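Local atomic coordinates of fanconi-associated nuclease 1 homolog (Pseudomonas aeruginosa, PDB entry 5Y7Q), a protein that is a bacterial homolog of Fanconi-associated nuclease 1, a largely helical, multidomain protein that carries a VRR-NUC domain and is modelled with bound nucleic acid. Residues Y58-D63 with D229-R234; C193-L198 with A237-Y242. All blocks are in the same frame, centred on the assembly; numbering follows the deposited sequence.

Contact 1. Residues Y58-D63 with D229-R234; sequences YADLLD and DSRGFR
Y58 meets R231, G232 and F233 with the far end of its phenol ring. Its hydroxyl OH accepts a weak hydrogen bond from F233 N, 3.5 Å long and fairly straight at 162°. Y58 OH also lies 3.0 Å from G232 N. R231 CB comes obliquely onto the ring, 3.5 Å from Y58 CZ. The two side chains cross obliquely, with the ring and guanidinium planes 8° apart. L61 CD1 lies over one face of the guanidinium, 4.3 Å from R231 NH1. D60 brings its carboxylate to the edge of the same group and forms a salt bridge from OD2 to R231 NH2. These two atoms are modelled too close, so the exact geometry is doubtful.

A second layer holds the arginine. Its chain bends at chi2 (117°) and chi3, which turns the guanidinium back toward its own loop. R231 NH1 makes weak hydrogen bonds to F233 O and R234 O, each 3.0 Å away. R231 NE bonds to R57 O at the end of helix 42-57. On the other side, L61 N bonds to Y58 O and closes a type I beta turn, which places D60 and L61 beside R231. This turn joins helices 42-57 and 64-75 in the FAN1 HTH domain. Farther out, M199 packs on Y58 and L61, and W274 meets the F233 ring. Through NH1 and NE, R231 thus reaches backbone carbonyls on both sides and links the 58-61 turn to the 229-234 loop, while the strength of the D60 pair stays uncertain.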
loop_
_atom_site.group_PDB
_atom_site.type_symbol
_atom_site.label_atom_id
_atom_site.label_comp_id
_atom_site.label_asym_id
_atom_site.label_seq_id
_atom_site.Cartn_x
_atom_site.Cartn_y
_atom_site.Cartn_z
ATOM N N TYR A 58 -0.918 -13.151 -22.547
ATOM C CA TYR A 58 0.529 -13.002 -22.550
ATOM C C TYR A 58 1.244 -13.866 -23.585
ATOM O O TYR A 58 2.476 -13.914 -23.568
ATOM C CB TYR A 58 1.076 -13.252 -21.154
ATOM C CG TYR A 58 0.759 -12.090 -20.241
ATOM C CD1 TYR A 58 -0.407 -12.078 -19.489
ATOM C CD2 TYR A 58 1.603 -10.988 -20.158
ATOM C CE1 TYR A 58 -0.717 -11.017 -18.667
ATOM C CE2 TYR A 58 1.300 -9.922 -19.328
ATOM C CZ TYR A 58 0.137 -9.948 -18.586
ATOM O OH TYR A 58 -0.188 -8.898 -17.756
ATOM N N ALA A 59 0.512 -14.545 -24.478
ATOM C CA ALA A 59 1.124 -15.569 -25.324
ATOM C C ALA A 59 2.426 -15.107 -25.955
ATOM O O ALA A 59 3.341 -15.913 -26.154
ATOM C CB ALA A 59 0.164 -15.994 -26.436
ATOM N N ASP A 60 2.532 -13.816 -26.262
ATOM C CA ASP A 60 3.709 -13.271 -26.921
ATOM C C ASP A 60 4.855 -12.982 -25.959
ATOM O O ASP A 60 5.993 -12.798 -26.405
ATOM C CB ASP A 60 3.319 -11.992 -27.662
ATOM C CG ASP A 60 2.161 -11.266 -26.997
ATOM O OD1 ASP A 60 1.238 -11.937 -26.479
ATOM O OD2 ASP A 60 2.176 -10.017 -26.984
ATOM N N LEU A 61 4.583 -12.925 -24.665
ATOM C CA LEU A 61 5.574 -12.558 -23.668
ATOM C C LEU A 61 6.263 -13.755 -23.016
ATOM O O LEU A 61 7.236 -13.567 -22.278
ATOM C CB LEU A 61 4.892 -11.696 -22.598
ATOM C CG LEU A 61 5.702 -10.761 -21.721
ATOM C CD1 LEU A 61 5.004 -9.428 -21.696
ATOM C CD2 LEU A 61 5.797 -11.336 -20.316
ATOM N N LEU A 62 5.796 -14.974 -23.266
ATOM C CA LEU A 62 6.273 -16.140 -22.535
ATOM C C LEU A 62 7.510 -16.738 -23.201
ATOM O O LEU A 62 7.651 -16.722 -24.427
ATOM C CB LEU A 62 5.178 -17.202 -22.432
ATOM C CG LEU A 62 3.794 -16.866 -21.865
ATOM C CD1 LEU A 62 3.207 -18.085 -21.180
ATOM C CD2 LEU A 62 3.809 -15.688 -20.895
ATOM N N ASP A 63 8.417 -17.257 -22.370
ATOM C CA ASP A 63 9.636 -17.905 -22.833
ATOM C C ASP A 63 9.455 -19.430 -22.886
ATOM O O ASP A 63 8.349 -19.962 -22.740
ATOM C CB ASP A 63 10.822 -17.475 -21.956
ATOM C CG ASP A 63 11.021 -18.360 -20.729
ATOM O OD1 ASP A 63 10.033 -18.871 -20.164
ATOM O OD2 ASP A 63 12.192 -18.541 -20.328
ATOM N N ASP A 229 -7.472 -7.739 -25.133
ATOM C CA ASP A 229 -6.032 -7.588 -25.273
ATOM C C ASP A 229 -5.390 -6.805 -24.129
ATOM O O ASP A 229 -4.185 -6.531 -24.183
ATOM C CB ASP A 229 -5.700 -6.925 -26.606
ATOM C CG ASP A 229 -4.527 -7.588 -27.298
ATOM O OD1 ASP A 229 -4.763 -8.380 -28.240
ATOM O OD2 ASP A 229 -3.374 -7.329 -26.881
ATOM N N SER A 230 -6.165 -6.430 -23.111
ATOM C CA SER A 230 -5.661 -5.625 -22.004
ATOM C C SER A 230 -4.819 -6.477 -21.057
ATOM O O SER A 230 -5.222 -7.588 -20.689
ATOM C CB SER A 230 -6.830 -4.990 -21.248
ATOM O OG SER A 230 -6.383 -4.103 -20.238
ATOM N N ARG A 231 -3.643 -5.964 -20.679
ATOM C CA ARG A 231 -2.788 -6.659 -19.717
ATOM C C ARG A 231 -1.833 -5.685 -19.033
ATOM O O ARG A 231 -1.504 -4.612 -19.558
ATOM C CB ARG A 231 -1.989 -7.798 -20.371
ATOM C CG ARG A 231 -1.777 -7.649 -21.864
ATOM C CD ARG A 231 -0.322 -7.515 -22.217
ATOM N NE ARG A 231 0.068 -8.435 -23.283
ATOM C CZ ARG A 231 1.155 -8.302 -24.035
ATOM N NH1 ARG A 231 1.968 -7.274 -23.854
ATOM N NH2 ARG A 231 1.422 -9.199 -24.971
ATOM N N GLY A 232 -1.365 -6.112 -17.863
ATOM C CA GLY A 232 -0.430 -5.354 -17.069
ATOM C C GLY A 232 0.848 -4.986 -17.785
ATOM O O GLY A 232 1.187 -3.805 -17.893
ATOM N N PHE A 233 1.567 -5.969 -18.304
ATOM C CA PHE A 233 2.882 -5.721 -18.875
ATOM C C PHE A 233 2.855 -5.805 -20.387
ATOM O O PHE A 233 2.153 -6.640 -20.956
ATOM C CB PHE A 233 3.896 -6.702 -18.316
ATOM C CG PHE A 233 4.179 -6.461 -16.887
ATOM C CD1 PHE A 233 5.151 -5.557 -16.513
ATOM C CD2 PHE A 233 3.429 -7.080 -15.917
ATOM C CE1 PHE A 233 5.409 -5.313 -15.209
ATOM C CE2 PHE A 233 3.673 -6.832 -14.582
ATOM C CZ PHE A 233 4.668 -5.949 -14.229
ATOM N N ARG A 234 3.630 -4.936 -21.026
ATOM C CA ARG A 234 3.767 -4.975 -22.484
ATOM C C ARG A 234 5.013 -5.770 -22.860
ATOM O O ARG A 234 4.907 -6.835 -23.471
ATOM C CB ARG A 234 3.783 -3.561 -23.065
ATOM C CG ARG A 234 2.423 -2.868 -23.042
ATOM C CD ARG A 234 2.448 -1.591 -23.872
ATOM N NE ARG A 234 3.796 -1.025 -23.961
ATOM C CZ ARG A 234 4.526 -0.982 -25.076
ATOM N NH1 ARG A 234 4.037 -1.459 -26.221
ATOM N NH2 ARG A 234 5.746 -0.454 -25.044
#

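Contact 2. Residues C193-L198 with A237-Y242; sequences CDRLRL and ADVDAY
The Y242 ring carries L198 CD1 on one face. This is a CH-pi contact, with L198 CD1 3.8 Å from the centroid of the Y242 ring and 15° off its normal. The R195 guanidinium has V239 CG1 over one face, nearest to R195 NH1 at 3.7 Å and shifted toward the rim. At the edge of that guanidinium stands the D240 carboxylate, its plane turned by 56°. A salt bridge runs from R195 NH2 to D240 OD1, but the two atoms are modelled too close and its length is doubtful. R195 gets there with an extended start, CG anti to the backbone N, and a bend at chi3.

Helices 190-201 and 236-253 pack here at a steep angle. The axes of their segments 193-198 and 237-242 come within 10.9 Å and run at 112° to each other, nearer perpendicular than antiparallel. V239 sits between the two arms of the contact. Its CG1 touches L198 CD2 at 3.7 Å, so one methyl serves both the leucine and the arginine. L243, the residue after Y242, also packs on R195 and L198, while L275 and R278 of helix 273-292 touch Y242. R236 NH1 lies close to R195 NH1, like charge to like, which the D240 carboxylate may partly offset, and E66 adds a long, weak ion pair to R195 NE.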
loop_
_atom_site.group_PDB
_atom_site.type_symbol
_atom_site.label_atom_id
_atom_site.label_comp_id
_atom_site.label_asym_id
_atom_site.label_seq_id
_atom_site.Cartn_x
_atom_site.Cartn_y
_atom_site.Cartn_z
ATOM N N CYS A 193 6.277 -19.424 -10.591
ATOM C CA CYS A 193 4.927 -19.128 -10.117
ATOM C C CYS A 193 4.766 -17.652 -9.755
ATOM O O CYS A 193 3.767 -17.017 -10.122
ATOM C CB CYS A 193 4.596 -20.007 -8.921
ATOM S SG CYS A 193 4.374 -21.710 -9.418
ATOM N N ASP A 194 5.720 -17.089 -9.011
ATOM C CA ASP A 194 5.603 -15.682 -8.674
ATOM C C ASP A 194 5.631 -14.832 -9.938
ATOM O O ASP A 194 4.900 -13.835 -10.033
ATOM C CB ASP A 194 6.688 -15.277 -7.665
ATOM C CG ASP A 194 6.437 -15.875 -6.255
ATOM O OD1 ASP A 194 5.299 -16.341 -5.968
ATOM O OD2 ASP A 194 7.382 -15.892 -5.434
ATOM N N ARG A 195 6.400 -15.246 -10.944
ATOM C CA ARG A 195 6.382 -14.514 -12.201
ATOM C C ARG A 195 5.007 -14.595 -12.851
ATOM O O ARG A 195 4.540 -13.611 -13.445
ATOM C CB ARG A 195 7.473 -15.027 -13.143
ATOM C CG ARG A 195 7.452 -14.342 -14.482
ATOM C CD ARG A 195 8.554 -14.807 -15.398
ATOM N NE ARG A 195 9.773 -14.023 -15.219
ATOM C CZ ARG A 195 10.231 -13.124 -16.089
ATOM N NH1 ARG A 195 9.578 -12.870 -17.228
ATOM N NH2 ARG A 195 11.351 -12.468 -15.813
ATOM N N LEU A 196 4.321 -15.742 -12.718
ATOM C CA LEU A 196 2.978 -15.841 -13.291
ATOM C C LEU A 196 1.982 -14.976 -12.522
ATOM O O LEU A 196 1.190 -14.245 -13.127
ATOM C CB LEU A 196 2.505 -17.290 -13.324
ATOM C CG LEU A 196 3.235 -18.353 -14.162
ATOM C CD1 LEU A 196 2.650 -19.714 -13.809
ATOM C CD2 LEU A 196 3.164 -18.120 -15.682
ATOM N N ARG A 197 2.022 -15.042 -11.189
ATOM C CA ARG A 197 1.205 -14.185 -10.331
ATOM C C ARG A 197 1.358 -12.706 -10.694
ATOM O O ARG A 197 0.366 -11.984 -10.867
ATOM C CB ARG A 197 1.610 -14.412 -8.873
ATOM C CG ARG A 197 0.575 -14.006 -7.873
ATOM C CD ARG A 197 0.802 -14.733 -6.565
ATOM N NE ARG A 197 2.172 -14.568 -6.100
ATOM C CZ ARG A 197 2.628 -13.483 -5.498
ATOM N NH1 ARG A 197 1.815 -12.467 -5.283
ATOM N NH2 ARG A 197 3.888 -13.411 -5.117
ATOM N N LEU A 198 2.601 -12.238 -10.808
ATOM C CA LEU A 198 2.820 -10.836 -11.098
ATOM C C LEU A 198 2.367 -10.509 -12.515
ATOM O O LEU A 198 1.834 -9.425 -12.766
ATOM C CB LEU A 198 4.286 -10.479 -10.858
ATOM C CG LEU A 198 4.810 -9.366 -11.758
ATOM C CD1 LEU A 198 4.489 -7.998 -11.167
ATOM C CD2 LEU A 198 6.292 -9.496 -12.086
ATOM N N ALA A 237 10.816 -7.454 -20.731
ATOM C CA ALA A 237 11.810 -6.779 -19.898
ATOM C C ALA A 237 11.188 -5.934 -18.798
ATOM O O ALA A 237 11.872 -5.639 -17.817
ATOM C CB ALA A 237 12.722 -5.897 -20.743
ATOM N N ASP A 238 9.918 -5.535 -18.934
ATOM C CA ASP A 238 9.265 -4.774 -17.868
ATOM C C ASP A 238 8.880 -5.680 -16.704
ATOM O O ASP A 238 9.039 -5.292 -15.539
ATOM C CB ASP A 238 8.042 -4.021 -18.403
ATOM C CG ASP A 238 8.415 -2.949 -19.425
ATOM O OD1 ASP A 238 7.552 -2.587 -20.261
ATOM O OD2 ASP A 238 9.580 -2.485 -19.397
ATOM N N VAL A 239 8.389 -6.891 -16.995
ATOM C CA VAL A 239 8.289 -7.923 -15.961
ATOM C C VAL A 239 9.651 -8.162 -15.313
ATOM O O VAL A 239 9.797 -8.069 -14.084
ATOM C CB VAL A 239 7.723 -9.225 -16.551
ATOM C CG1 VAL A 239 7.552 -10.282 -15.453
ATOM C CG2 VAL A 239 6.427 -8.961 -17.297
ATOM N N ASP A 240 10.671 -8.459 -16.133
ATOM C CA ASP A 240 12.025 -8.640 -15.604
ATOM C C ASP A 240 12.419 -7.508 -14.654
ATOM O O ASP A 240 12.985 -7.750 -13.581
ATOM C CB ASP A 240 13.048 -8.730 -16.745
ATOM C CG ASP A 240 12.879 -9.974 -17.601
ATOM O OD1 ASP A 240 12.319 -10.964 -17.103
ATOM O OD2 ASP A 240 13.316 -9.972 -18.775
ATOM N N ALA A 241 12.100 -6.266 -15.019
ATOM C CA ALA A 241 12.555 -5.142 -14.214
ATOM C C ALA A 241 11.805 -5.070 -12.899
ATOM O O ALA A 241 12.417 -4.853 -11.851
ATOM C CB ALA A 241 12.410 -3.833 -14.989
ATOM N N TYR A 242 10.474 -5.216 -12.935
ATOM C CA TYR A 242 9.695 -5.232 -11.692
ATOM C C TYR A 242 10.260 -6.270 -10.737
ATOM O O TYR A 242 10.427 -6.006 -9.536
ATOM C CB TYR A 242 8.216 -5.527 -11.997
ATOM C CG TYR A 242 7.206 -5.162 -10.928
ATOM C CD1 TYR A 242 7.150 -5.843 -9.729
ATOM C CD2 TYR A 242 6.280 -4.145 -11.141
ATOM C CE1 TYR A 242 6.224 -5.505 -8.744
ATOM C CE2 TYR A 242 5.346 -3.796 -10.165
ATOM C CZ TYR A 242 5.319 -4.486 -8.964
ATOM O OH TYR A 242 4.389 -4.160 -7.981
#

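From the N terminus, the chain passes 58-63, then 193-198, then 229-234, and finally 237-242. Contact 1 closes a loop of 165 residues, which includes the three-stranded sheet 94-96, 184-187 and 121-123. Contact 2 closes a much shorter loop of 38 residues. The two loops cross, because 193-198 lies inside the first and 237-242 lies beyond it. The centres of contacts 1 and 2 lie about 11 Å apart, and the contacts touch. F233 of contact 1 packs on V239, D238 and L198 of contact 2, and L61 also packs on V239. Together they bring the turn after helix 42-57 and helix 190-201 against the start of helix 236-253 and the loop leading into it.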